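Local coordinates for protein histidine kinase (Paraburkholderia phymatum, PDB 6NB0) that probably acts as a phosphorelay sensor kinase, transferring phosphate from ATP to a histidine side chain of a protein, at residues R130-L135 with Q168-R173; A134-L139 with L160-A165; E141-V146 with I156-N161; L180-T185 with W249-C254; E259-A264 with F280-A285. All coordinates share one frame; numbering follows the deposited sequence. Where two conformers were deposited one is given.

Interaction 1. Residues R130-L135 with Q168-R173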
# COMPACT_ATOMS: atom_id res chain seq x y z
N ARG A 130 -18.49 0.10 9.49
CA ARG A 130 -18.72 0.99 10.62
C ARG A 130 -19.18 0.14 11.79
O ARG A 130 -20.05 -0.70 11.61
CB ARG A 130 -19.78 2.04 10.30
CG ARG A 130 -19.49 2.89 9.08
CD ARG A 130 -18.36 3.86 9.35
NE ARG A 130 -18.08 4.71 8.20
CZ ARG A 130 -17.31 4.35 7.18
NH1 ARG A 130 -16.73 3.16 7.16
NH2 ARG A 130 -17.11 5.20 6.18
N ALA A 131 -18.58 0.33 12.96
CA ALA A 131 -19.02 -0.40 14.14
C ALA A 131 -18.62 0.40 15.38
O ALA A 131 -17.59 1.08 15.36
CB ALA A 131 -18.43 -1.82 14.21
N PRO A 132 -19.41 0.34 16.45
CA PRO A 132 -19.12 1.20 17.61
C PRO A 132 -17.86 0.73 18.32
O PRO A 132 -17.62 -0.47 18.47
CB PRO A 132 -20.36 1.04 18.51
CG PRO A 132 -21.07 -0.15 18.03
CD PRO A 132 -20.67 -0.40 16.58
N PHE A 133 -17.05 1.68 18.77
CA PHE A 133 -15.84 1.37 19.52
C PHE A 133 -15.54 2.52 20.47
O PHE A 133 -15.99 3.65 20.27
CB PHE A 133 -14.62 1.12 18.59
CG PHE A 133 -14.18 2.36 17.87
CD1 PHE A 133 -13.22 3.20 18.43
CD2 PHE A 133 -14.75 2.70 16.65
CE1 PHE A 133 -12.82 4.36 17.78
CE2 PHE A 133 -14.36 3.87 15.99
CZ PHE A 133 -13.40 4.69 16.55
N ALA A 134 -14.73 2.22 21.47
CA ALA A 134 -14.32 3.20 22.47
C ALA A 134 -13.21 4.10 21.93
O ALA A 134 -12.15 3.63 21.49
CB ALA A 134 -13.89 2.48 23.75
N LEU A 135 -13.44 5.42 21.99
CA LEU A 135 -12.50 6.39 21.44
C LEU A 135 -11.22 6.46 22.26
O LEU A 135 -10.12 6.57 21.71
CB LEU A 135 -13.15 7.77 21.38
CG LEU A 135 -14.07 7.98 20.16
CD1 LEU A 135 -14.96 9.23 20.33
CD2 LEU A 135 -13.19 8.09 18.90
N GLN A 168 -18.01 6.67 22.82
CA GLN A 168 -17.90 5.75 21.70
C GLN A 168 -18.21 6.46 20.39
O GLN A 168 -18.86 7.52 20.35
CB GLN A 168 -18.86 4.56 21.87
CG GLN A 168 -18.60 3.74 23.14
CD GLN A 168 -18.18 2.31 22.84
OE1 GLN A 168 -18.64 1.71 21.86
NE2 GLN A 168 -17.31 1.74 23.68
N MET A 169 -17.76 5.83 19.31
CA MET A 169 -17.98 6.32 17.96
C MET A 169 -18.32 5.13 17.06
O MET A 169 -17.63 4.11 17.12
CB MET A 169 -16.73 7.03 17.43
CG MET A 169 -16.73 7.27 15.93
SD MET A 169 -15.23 8.16 15.44
CE MET A 169 -15.76 8.75 13.83
N ASP A 170 -19.35 5.29 16.24
CA ASP A 170 -19.70 4.30 15.21
C ASP A 170 -18.83 4.63 14.00
O ASP A 170 -19.18 5.48 13.18
CB ASP A 170 -21.18 4.35 14.90
CG ASP A 170 -21.61 3.29 13.88
OD1 ASP A 170 -20.94 2.24 13.78
OD2 ASP A 170 -22.62 3.51 13.18
N GLY A 171 -17.68 3.98 13.89
CA GLY A 171 -16.74 4.31 12.84
C GLY A 171 -15.98 3.10 12.37
O GLY A 171 -16.16 1.98 12.86
N ASP A 172 -15.11 3.32 11.39
CA ASP A 172 -14.27 2.25 10.86
C ASP A 172 -13.01 2.28 11.71
O ASP A 172 -12.09 3.06 11.46
CB ASP A 172 -13.97 2.47 9.38
CG ASP A 172 -13.18 1.34 8.76
OD1 ASP A 172 -12.35 0.73 9.44
OD2 ASP A 172 -13.38 1.08 7.56
N ARG A 173 -12.98 1.49 12.79
CA ARG A 173 -11.94 1.70 13.80
C ARG A 173 -10.56 1.52 13.19
O ARG A 173 -9.64 2.29 13.47
CB ARG A 173 -12.09 0.75 14.98
CG ARG A 173 -11.09 1.06 16.11
CD ARG A 173 -11.14 0.01 17.23
NE ARG A 173 -10.35 0.45 18.39
CZ ARG A 173 -9.04 0.31 18.51
NH1 ARG A 173 -8.32 -0.25 17.53
NH2 ARG A 173 -8.42 0.74 19.60
O HOH W 1 -15.47 1.07 5.89
O HOH W 2 -11.13 1.24 20.93
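Four backbone hydrogen bonds join strands 131-134 and 168-171 into a short antiparallel two-stranded sheet whose hydrogen-bonded positions are Ala131 with Gly171 and Phe133 with Met169. The tightest, from Ala131 N to Gly171 O, measures 2.9 Å; its return bond, Gly171 N to Ala131 O, is stretched to 3.3 Å. Non-hydrogen-bonded pairs fill the gaps with CA-H...O contacts, such as Pro132 CA to Met169 O at 3.3 Å.

Apolar packing centres on the Phe133 ring. Its CG sits between the backbone N and the carbonyl carbon (chi1 67°), which turns one face of the ring to the extended chain of Arg173. Arg173 CG lies 3.8 Å from the centroid of the Phe133 ring, over that face, in a CH-pi contact, while the guanidinium stands steeply to the ring, the planes 81° apart. Alongside, Met169 SD approaches Phe133 CZ obliquely at 4.1 Å, a Met-aromatic contact, and Leu135 CG rests 3.9 Å from Met169 CB.

Polar groups lie at both ends of the pair. In the conformer described, Arg130 NH1 and Asp172 OD2 make a long salt bridge of 4.0 Å, with a water between them held only weakly by NH1; Arg130 NH2 bonds to Leu126 O. Arg173 NE reaches Ala134 O through another water, and its NH2 pairs with Glu141.

Phe133 and Met169 face Leu176 of helix 173-189, Leu138 of helix 135-154 meets Phe133, and Leu208 of strand 207-214 meets Met169.

Interaction 2. Residues A134-L139 with L160-A165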
# COMPACT_ATOMS: atom_id res chain seq x y z
N ALA A 134 -14.73 2.22 21.47
CA ALA A 134 -14.32 3.20 22.47
C ALA A 134 -13.21 4.10 21.93
O ALA A 134 -12.15 3.63 21.49
CB ALA A 134 -13.89 2.48 23.75
N LEU A 135 -13.44 5.42 21.99
CA LEU A 135 -12.50 6.39 21.44
C LEU A 135 -11.22 6.46 22.26
O LEU A 135 -10.12 6.57 21.71
CB LEU A 135 -13.15 7.77 21.38
CG LEU A 135 -14.07 7.98 20.16
CD1 LEU A 135 -14.96 9.23 20.33
CD2 LEU A 135 -13.19 8.09 18.90
N ARG A 136 -11.33 6.44 23.59
CA ARG A 136 -10.12 6.69 24.38
C ARG A 136 -9.07 5.58 24.25
O ARG A 136 -7.88 5.89 24.11
CB ARG A 136 -10.48 6.92 25.85
CG ARG A 136 -9.26 7.05 26.76
CD ARG A 136 -8.40 8.23 26.35
NE ARG A 136 -7.26 8.45 27.24
CZ ARG A 136 -7.32 9.18 28.36
NH1 ARG A 136 -8.47 9.73 28.74
NH2 ARG A 136 -6.23 9.34 29.10
N PRO A 137 -9.44 4.28 24.29
CA PRO A 137 -8.41 3.26 24.01
C PRO A 137 -7.80 3.39 22.63
O PRO A 137 -6.62 3.06 22.44
CB PRO A 137 -9.17 1.94 24.17
CG PRO A 137 -10.34 2.27 25.12
CD PRO A 137 -10.72 3.66 24.65
N LEU A 138 -8.56 3.90 21.65
CA LEU A 138 -7.95 4.14 20.34
C LEU A 138 -6.87 5.23 20.41
O LEU A 138 -5.79 5.09 19.81
CB LEU A 138 -9.02 4.51 19.31
CG LEU A 138 -8.42 4.85 17.95
CD1 LEU A 138 -7.59 3.70 17.39
CD2 LEU A 138 -9.52 5.27 16.96
N LEU A 139 -7.15 6.32 21.12
CA LEU A 139 -6.15 7.37 21.31
C LEU A 139 -4.91 6.83 22.02
O LEU A 139 -3.78 7.16 21.64
CB LEU A 139 -6.77 8.52 22.10
CG LEU A 139 -7.93 9.22 21.38
CD1 LEU A 139 -8.68 10.16 22.32
CD2 LEU A 139 -7.45 9.99 20.14
N LEU A 160 -0.80 13.41 25.15
CA LEU A 160 -2.20 13.25 24.79
C LEU A 160 -3.01 14.15 25.70
O LEU A 160 -2.90 14.06 26.93
CB LEU A 160 -2.66 11.80 24.91
CG LEU A 160 -4.16 11.54 24.74
CD1 LEU A 160 -4.65 11.85 23.29
CD2 LEU A 160 -4.49 10.11 25.18
N ASN A 161 -3.82 15.01 25.11
CA ASN A 161 -4.71 15.91 25.84
C ASN A 161 -6.14 15.62 25.40
O ASN A 161 -6.54 15.99 24.29
CB ASN A 161 -4.34 17.37 25.58
CG ASN A 161 -5.30 18.33 26.24
OD1 ASN A 161 -5.85 18.05 27.30
ND2 ASN A 161 -5.50 19.49 25.60
N THR A 162 -6.91 14.96 26.27
CA THR A 162 -8.28 14.65 25.90
C THR A 162 -9.10 14.51 27.17
O THR A 162 -8.58 14.01 28.18
CB THR A 162 -8.41 13.38 25.05
OG1 THR A 162 -9.77 13.21 24.67
CG2 THR A 162 -7.93 12.12 25.80
N PRO A 163 -10.34 15.00 27.17
CA PRO A 163 -11.29 14.65 28.24
C PRO A 163 -12.02 13.34 27.98
O PRO A 163 -12.80 12.90 28.83
CB PRO A 163 -12.26 15.84 28.21
CG PRO A 163 -12.34 16.18 26.72
CD PRO A 163 -10.90 16.00 26.23
N LEU A 164 -11.78 12.70 26.84
CA LEU A 164 -12.55 11.50 26.49
C LEU A 164 -12.22 10.35 27.44
O LEU A 164 -11.05 10.06 27.71
CB LEU A 164 -12.26 11.11 25.04
CG LEU A 164 -12.62 12.15 23.97
CD1 LEU A 164 -12.18 11.67 22.58
CD2 LEU A 164 -14.12 12.49 24.01
N ALA A 165 -13.26 9.71 27.95
CA ALA A 165 -13.13 8.56 28.84
C ALA A 165 -13.93 7.39 28.28
O ALA A 165 -13.34 6.45 27.74
CB ALA A 165 -13.58 8.92 30.26
O HOH W 3 -13.64 6.08 25.13
O HOH W 4 -8.81 12.29 30.51
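An ST turn shapes the loop that leaves strand 157-161, and the first turn of helix 135-154 packs against it through Arg136 and Leu139. In the turn Thr162 OG1 accepts from Leu164 N at 3.0 Å, and the same hydroxyl is bonded to Ala201 O of strand 196-204. The loop thereby presents Leu164 O to the helix.

Arg136 NH1 takes this carbonyl in a 2.8 Å hydrogen bond to Leu164 O, which lies in the guanidinium plane at its edge; the approach is almost in line with the C=O bond, at 169°. A bend at chi2 (61°) leads the arginine chain along Leu164 O, and Thr162 CG2 then lies over one guanidinium face, offset toward its rim, 3.8 Å from Arg136 NH1. Two waters add to the grip: one joins Arg136 NH1 to Thr162 O, the other Arg136 N to Ala165 O.

Next to these polar contacts the leucines pack together. Leu139 CD1 meets Leu164 CD1 at 3.8 Å, the two side chains crossing at about a right angle, and reaches tip to tip toward Thr162 OG1. Both methyls of Leu160 touch Leu139 CB, CD1 at 4.1 Å, while its CD2 also touches Arg136 NE.

A helix packed on an edge strand and the loop after it is part of the alpha/beta sandwich typical of the ATP-binding domain of histidine kinases.

Interaction 3. Residues E141-V146 with I156-N161; sequences ETIGDV and IVLALN
Ile143 meets strand 157-161 at Leu158 and Leu160, which flank it along the strand. Its CB carries two branches. CG2, anti to the backbone N, comes down beside Leu158, 4.2 Å from Leu158 CB. The other branch leaves CB beside the backbone N (chi1 -64°) and runs toward the far neighbour: Ile143 CG1 lies 4.1 Å from Leu160 CB, the two side chains meeting at a slant. At the end of the chain, Ile143 CD1 approaches the backbone between them, 4.4 Å from Ala159 O.

One helical turn on, Val146 receives the end of Leu158. Leu158 CD1 is 4.0 Å from Val146 CB, the side chains about perpendicular, and the same methyl lies 3.6 Å from Ile143 O. Leu158 thus fits between Ile143 and Val146; it also touches Arg147 and Ala151 of the same helix and Val188 of helix 173-189. Val146 in turn packs on Trp181 and Thr185 of helix 173-189.

The helical segment and the strand run almost exactly antiparallel, 178° apart, with their axes 9.4 Å from each other. No hydrogen bond crosses the interface. Cohesion here therefore rests on van der Waals contact and burial of branched aliphatic groups, while the strand makes backbone bonds to strand 196-204 and to Thr195 just before it.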
# COMPACT_ATOMS: atom_id res chain seq x y z
N GLU A 141 -3.81 3.72 22.19
CA GLU A 141 -3.10 2.83 21.27
C GLU A 141 -2.28 3.60 20.25
O GLU A 141 -1.16 3.19 19.92
CB GLU A 141 -4.09 1.91 20.56
CG GLU A 141 -3.45 0.98 19.55
CD GLU A 141 -4.41 -0.11 19.06
OE1 GLU A 141 -5.63 0.17 18.94
OE2 GLU A 141 -3.94 -1.25 18.83
N THR A 142 -2.83 4.70 19.72
CA THR A 142 -2.10 5.55 18.79
C THR A 142 -0.81 6.05 19.42
O THR A 142 0.27 5.97 18.81
CB THR A 142 -2.98 6.74 18.36
OG1 THR A 142 -4.22 6.28 17.76
CG2 THR A 142 -2.24 7.63 17.35
N ILE A 143 -0.91 6.60 20.62
CA ILE A 143 0.27 7.15 21.28
C ILE A 143 1.29 6.04 21.49
O ILE A 143 2.49 6.21 21.22
CB ILE A 143 -0.12 7.81 22.62
CG1 ILE A 143 -1.04 9.02 22.37
CG2 ILE A 143 1.13 8.20 23.42
CD1 ILE A 143 -0.37 10.15 21.60
N GLY A 144 0.83 4.89 21.99
CA GLY A 144 1.73 3.78 22.24
C GLY A 144 2.42 3.29 20.98
O GLY A 144 3.63 3.06 20.99
N ASP A 145 1.67 3.15 19.88
CA ASP A 145 2.26 2.67 18.63
C ASP A 145 3.30 3.63 18.06
O ASP A 145 4.34 3.20 17.55
CB ASP A 145 1.16 2.42 17.59
CG ASP A 145 0.33 1.15 17.87
OD1 ASP A 145 0.71 0.32 18.74
OD2 ASP A 145 -0.67 0.93 17.14
N VAL A 146 3.03 4.94 18.08
CA VAL A 146 3.98 5.89 17.52
C VAL A 146 5.19 6.04 18.44
O VAL A 146 6.33 6.22 17.97
CB VAL A 146 3.29 7.23 17.24
CG1 VAL A 146 4.29 8.27 16.69
CG2 VAL A 146 2.12 7.04 16.24
N ILE A 156 11.48 12.35 20.75
CA ILE A 156 10.28 13.20 20.71
C ILE A 156 9.35 12.79 21.83
O ILE A 156 9.07 11.59 22.01
CB ILE A 156 9.58 13.10 19.34
CG1 ILE A 156 10.56 13.34 18.18
CG2 ILE A 156 8.37 14.04 19.26
CD1 ILE A 156 11.37 14.58 18.32
N VAL A 157 8.86 13.77 22.59
CA VAL A 157 7.90 13.52 23.66
C VAL A 157 6.51 13.59 23.05
O VAL A 157 6.19 14.54 22.33
CB VAL A 157 8.06 14.54 24.80
CG1 VAL A 157 6.98 14.36 25.87
CG2 VAL A 157 9.47 14.42 25.42
N LEU A 158 5.69 12.56 23.28
CA LEU A 158 4.30 12.57 22.86
C LEU A 158 3.41 12.91 24.04
O LEU A 158 3.59 12.37 25.14
CB LEU A 158 3.87 11.21 22.27
CG LEU A 158 4.67 10.70 21.07
CD1 LEU A 158 4.06 9.39 20.54
CD2 LEU A 158 4.72 11.76 19.95
N ALA A 159 2.42 13.78 23.82
CA ALA A 159 1.47 14.15 24.86
C ALA A 159 0.07 13.95 24.32
O ALA A 159 -0.20 14.26 23.15
CB ALA A 159 1.65 15.60 25.35
N LEU A 160 -0.80 13.41 25.15
CA LEU A 160 -2.20 13.25 24.79
C LEU A 160 -3.01 14.15 25.70
O LEU A 160 -2.90 14.06 26.93
CB LEU A 160 -2.66 11.80 24.91
CG LEU A 160 -4.16 11.54 24.74
CD1 LEU A 160 -4.65 11.85 23.29
CD2 LEU A 160 -4.49 10.11 25.18
N ASN A 161 -3.82 15.01 25.11
CA ASN A 161 -4.71 15.91 25.84
C ASN A 161 -6.14 15.62 25.40
O ASN A 161 -6.54 15.99 24.29
CB ASN A 161 -4.34 17.37 25.58
CG ASN A 161 -5.30 18.33 26.24
OD1 ASN A 161 -5.85 18.05 27.30
ND2 ASN A 161 -5.50 19.49 25.60

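Interaction 4. Residues L180-T185 with W249-C254; sequences LWLLVT and WVLALC
This is a buried, mainly apolar contact near the centre of the chain, where the middle of helix 173-189 meets the 3-10 turn 249-251 and the start of helix 252-260. Leu182 carries the main part, touching Val250, Leu251, Leu253 and Cys254. With CG anti to the backbone N (chi1 180°) its branched end reaches across to the other segment, and CD2 does much of the touching: it lies 3.3 Å from Val250 O and 3.7 Å from Leu253 CB, the leucine chains slanting past one another. Leu182 CG also sits 4.2 Å from Leu251 CD2.

Cys254 SG packs along the same leucine. It is 3.9 Å from Leu182 CD2 and 4.0 Å from Leu183 CD1, so the sulfur touches two successive residues of the helix. No hydrogen bond passes between the segments. Within the helix, Thr185 OG1 donates to Trp181 O at 2.8 Å and lies above the centre of one face of the Trp181 ring.

Phe265 of strand 264-267 touches Leu183, Leu251 and Cys254, while Phe186 meets Val250 and Leu251. On the side of helix 135-154, Val146 packs on Trp181, Val184 and Thr185; Trp249 reaches helix 44-68 and Thr118 of the second subunit.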
# COMPACT_ATOMS: atom_id res chain seq x y z
N LEU A 180 -5.02 8.23 12.61
CA LEU A 180 -4.44 8.89 13.77
C LEU A 180 -2.96 8.55 13.90
O LEU A 180 -2.15 9.41 14.25
CB LEU A 180 -5.19 8.52 15.03
CG LEU A 180 -6.67 8.94 15.03
CD1 LEU A 180 -7.33 8.39 16.27
CD2 LEU A 180 -6.82 10.45 15.00
N TRP A 181 -2.61 7.29 13.64
CA TRP A 181 -1.20 6.91 13.62
C TRP A 181 -0.39 7.82 12.70
O TRP A 181 0.68 8.31 13.07
CB TRP A 181 -1.09 5.44 13.17
CG TRP A 181 0.33 4.91 13.10
CD1 TRP A 181 1.01 4.22 14.07
CD2 TRP A 181 1.22 4.99 11.97
NE1 TRP A 181 2.29 3.88 13.61
CE2 TRP A 181 2.43 4.35 12.33
CE3 TRP A 181 1.10 5.55 10.68
CZ2 TRP A 181 3.51 4.25 11.44
CZ3 TRP A 181 2.19 5.45 9.81
CH2 TRP A 181 3.37 4.82 10.19
N LEU A 182 -0.90 8.07 11.49
CA LEU A 182 -0.15 8.86 10.51
C LEU A 182 -0.13 10.33 10.91
O LEU A 182 0.90 11.01 10.75
CB LEU A 182 -0.76 8.69 9.12
CG LEU A 182 -0.11 9.46 7.95
CD1 LEU A 182 1.38 9.08 7.82
CD2 LEU A 182 -0.84 9.15 6.63
N LEU A 183 -1.25 10.83 11.43
CA LEU A 183 -1.32 12.20 11.94
C LEU A 183 -0.19 12.46 12.94
O LEU A 183 0.51 13.48 12.85
CB LEU A 183 -2.69 12.41 12.59
CG LEU A 183 -3.32 13.79 12.65
CD1 LEU A 183 -3.77 14.19 11.23
CD2 LEU A 183 -4.50 13.79 13.63
N VAL A 184 0.01 11.54 13.89
CA VAL A 184 1.07 11.72 14.89
C VAL A 184 2.45 11.41 14.29
O VAL A 184 3.42 12.13 14.55
CB VAL A 184 0.80 10.86 16.14
CG1 VAL A 184 1.89 11.11 17.21
CG2 VAL A 184 -0.62 11.16 16.73
N THR A 185 2.56 10.32 13.54
CA THR A 185 3.87 9.93 12.98
C THR A 185 4.43 11.02 12.07
O THR A 185 5.64 11.29 12.08
CB THR A 185 3.71 8.61 12.22
OG1 THR A 185 3.36 7.58 13.15
CG2 THR A 185 5.01 8.22 11.52
N TRP A 249 1.71 14.68 -0.20
CA TRP A 249 1.11 13.42 -0.68
C TRP A 249 1.02 12.39 0.43
O TRP A 249 0.06 11.61 0.50
CB TRP A 249 1.94 12.85 -1.82
CG TRP A 249 1.96 13.67 -3.03
CD1 TRP A 249 1.25 14.81 -3.28
CD2 TRP A 249 2.74 13.41 -4.20
NE1 TRP A 249 1.54 15.28 -4.55
CE2 TRP A 249 2.46 14.44 -5.13
CE3 TRP A 249 3.67 12.42 -4.55
CZ2 TRP A 249 3.06 14.50 -6.39
CZ3 TRP A 249 4.25 12.48 -5.82
CH2 TRP A 249 3.95 13.51 -6.72
N VAL A 250 2.02 12.37 1.31
CA VAL A 250 2.08 11.29 2.29
C VAL A 250 0.91 11.35 3.27
O VAL A 250 0.63 10.35 3.93
CB VAL A 250 3.44 11.33 3.04
CG1 VAL A 250 3.53 12.54 3.97
CG2 VAL A 250 3.66 10.04 3.83
N LEU A 251 0.21 12.48 3.38
CA LEU A 251 -0.92 12.58 4.31
C LEU A 251 -2.23 12.12 3.68
O LEU A 251 -3.29 12.27 4.30
CB LEU A 251 -1.04 14.02 4.85
CG LEU A 251 0.08 14.37 5.85
CD1 LEU A 251 0.20 15.88 6.14
CD2 LEU A 251 -0.06 13.59 7.15
N ALA A 252 -2.18 11.58 2.47
CA ALA A 252 -3.37 11.17 1.75
C ALA A 252 -4.28 10.28 2.61
O ALA A 252 -5.51 10.40 2.55
CB ALA A 252 -2.97 10.44 0.48
N LEU A 253 -3.70 9.36 3.39
CA LEU A 253 -4.52 8.46 4.20
C LEU A 253 -5.40 9.25 5.18
O LEU A 253 -6.59 8.95 5.32
CB LEU A 253 -3.64 7.46 4.95
CG LEU A 253 -4.38 6.26 5.57
CD1 LEU A 253 -3.42 5.08 5.74
CD2 LEU A 253 -4.95 6.60 6.92
N CYS A 254 -4.83 10.23 5.88
CA CYS A 254 -5.64 11.09 6.76
C CYS A 254 -6.80 11.75 6.02
O CYS A 254 -7.94 11.76 6.50
CB CYS A 254 -4.76 12.18 7.39
SG CYS A 254 -3.38 11.50 8.35

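Interaction 5. Residues E259-A264 with F280-A285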
# COMPACT_ATOMS: atom_id res chain seq x y z
N GLU A 259 -12.51 12.14 4.90
CA GLU A 259 -13.61 12.43 4.00
C GLU A 259 -14.55 11.25 3.87
O GLU A 259 -15.75 11.44 3.68
CB GLU A 259 -13.08 12.87 2.64
CG GLU A 259 -12.35 14.21 2.75
CD GLU A 259 -11.74 14.70 1.45
OE1 GLU A 259 -11.82 13.97 0.44
OE2 GLU A 259 -11.18 15.82 1.46
N ALA A 260 -14.03 10.02 4.03
CA ALA A 260 -14.89 8.84 4.01
C ALA A 260 -15.82 8.80 5.21
O ALA A 260 -16.91 8.22 5.13
CB ALA A 260 -14.02 7.58 3.96
N HIS A 261 -15.41 9.41 6.33
CA HIS A 261 -16.28 9.57 7.50
C HIS A 261 -17.04 10.90 7.48
O HIS A 261 -17.36 11.43 8.55
CB HIS A 261 -15.47 9.44 8.79
CG HIS A 261 -15.04 8.03 9.11
ND1 HIS A 261 -13.90 7.47 8.59
CD2 HIS A 261 -15.60 7.09 9.91
CE1 HIS A 261 -13.78 6.23 9.04
NE2 HIS A 261 -14.79 5.98 9.85
N ASP A 262 -17.33 11.45 6.30
CA ASP A 262 -18.07 12.72 6.17
C ASP A 262 -17.40 13.82 6.99
O ASP A 262 -18.07 14.63 7.65
CB ASP A 262 -19.53 12.54 6.58
CG ASP A 262 -20.26 11.54 5.71
OD1 ASP A 262 -19.82 11.32 4.56
OD2 ASP A 262 -21.28 10.98 6.17
N GLY A 263 -16.07 13.85 6.96
CA GLY A 263 -15.27 14.78 7.74
C GLY A 263 -14.34 15.57 6.84
O GLY A 263 -14.62 15.80 5.67
N ALA A 264 -13.21 15.97 7.42
CA ALA A 264 -12.32 16.86 6.69
C ALA A 264 -10.93 16.76 7.30
O ALA A 264 -10.77 16.39 8.47
CB ALA A 264 -12.81 18.32 6.74
N PHE A 280 -7.86 16.90 11.98
CA PHE A 280 -8.66 15.79 11.48
C PHE A 280 -10.07 15.89 12.07
O PHE A 280 -10.23 16.12 13.27
CB PHE A 280 -7.95 14.47 11.85
CG PHE A 280 -8.69 13.21 11.44
CD1 PHE A 280 -9.66 12.65 12.26
CD2 PHE A 280 -8.38 12.58 10.24
CE1 PHE A 280 -10.32 11.47 11.88
CE2 PHE A 280 -9.05 11.40 9.85
CZ PHE A 280 -10.01 10.86 10.67
N ARG A 281 -11.10 15.76 11.23
CA ARG A 281 -12.47 15.70 11.72
C ARG A 281 -13.19 14.53 11.06
O ARG A 281 -13.01 14.28 9.87
CB ARG A 281 -13.31 16.96 11.41
CG ARG A 281 -12.81 18.30 11.87
CD ARG A 281 -13.92 19.35 11.56
NE ARG A 281 -14.33 19.39 10.14
CZ ARG A 281 -15.46 18.87 9.65
NH1 ARG A 281 -16.32 18.25 10.44
NH2 ARG A 281 -15.74 18.97 8.35
N ALA A 282 -14.07 13.89 11.82
CA ALA A 282 -14.86 12.77 11.31
C ALA A 282 -16.23 12.83 11.96
O ALA A 282 -16.34 13.18 13.13
CB ALA A 282 -14.17 11.42 11.61
N SER A 283 -17.28 12.51 11.19
CA SER A 283 -18.62 12.50 11.74
C SER A 283 -18.77 11.34 12.71
O SER A 283 -18.23 10.26 12.49
CB SER A 283 -19.66 12.41 10.61
OG SER A 283 -20.95 12.26 11.15
N LEU A 284 -19.51 11.57 13.79
CA LEU A 284 -19.64 10.53 14.80
C LEU A 284 -20.53 9.38 14.32
O LEU A 284 -20.09 8.23 14.27
CB LEU A 284 -20.15 11.14 16.10
CG LEU A 284 -18.97 11.83 16.80
CD1 LEU A 284 -19.38 12.44 18.13
CD2 LEU A 284 -17.86 10.82 16.99
N ALA A 285 -21.77 9.67 13.97
CA ALA A 285 -22.72 8.62 13.61
C ALA A 285 -23.04 8.74 12.12
O ALA A 285 -24.07 9.29 11.72
CB ALA A 285 -23.99 8.69 14.47
O HOH W 5 -17.49 15.90 10.39
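His261 and Ala282 meet CB to CB where a Schellman motif ends helix 252-260 and the chain turns into edge strand 264-267 beside strand 276-283. His261 CB and Ala282 CB are 3.7 Å apart, and the alanine methyl lies oblique to the imidazole. The ring is held at both nitrogens, ND1 by Val257 O and NE2 by the backbone N of Asp172, which would fix its rotation and tie the helix end to the start of helix 173-189.

Asp262 is the C-prime residue of the motif, with positive phi (54°); its CB comes alongside Ser283 CB at 4.0 Å. Gly263 follows, with its CA 3.1 Å from Arg281 O in a CA-H...O contact. Having no side chain, Gly263 brings its backbone directly against strand 276-283.

On the face away from Ala282, Arg281 is laid over its antiparallel partner Ala264. A bend at chi3 (-56°) turns the guanidinium back across the pair, with Ala264 N above one of its faces, offset toward the rim, and Arg281 NH2 3.4 Å from Ala264 CB. A water links Arg281 NH1, weakly, to Asp262 O.

The backbone bonds carry the pairing. Ala264 and Arg281 exchange two, Ala264 N to Arg281 O at 3.0 Å and Arg281 N to Ala264 O at 2.9 Å. At the helix end of the turn, Ser283 N donates to His261 O over 2.9 Å, nearly straight at 160°.

In the fold
From the N terminus, strand 131-134 opens interaction 1, which closes on strand 168-171. Interactions 2 and 3 lie along helix 135-154 and return to strand 157-161 and its following loop; interaction 3 falls within the loop that interaction 1 closes, and interaction 2 shares Ala134 and Leu135 with interaction 1. Interaction 4 opens afterwards on helix 173-189 and closes a long loop at helix 252-260, and interaction 5 joins the end of that helix to strand 276-283. Interactions 2 and 3 reach one edge strand of the five-stranded sheet and interaction 5 the other edge; Asp172 and His261 connect interactions 1 and 5, and Val146 and Thr185 bring interactions 3 and 4 together.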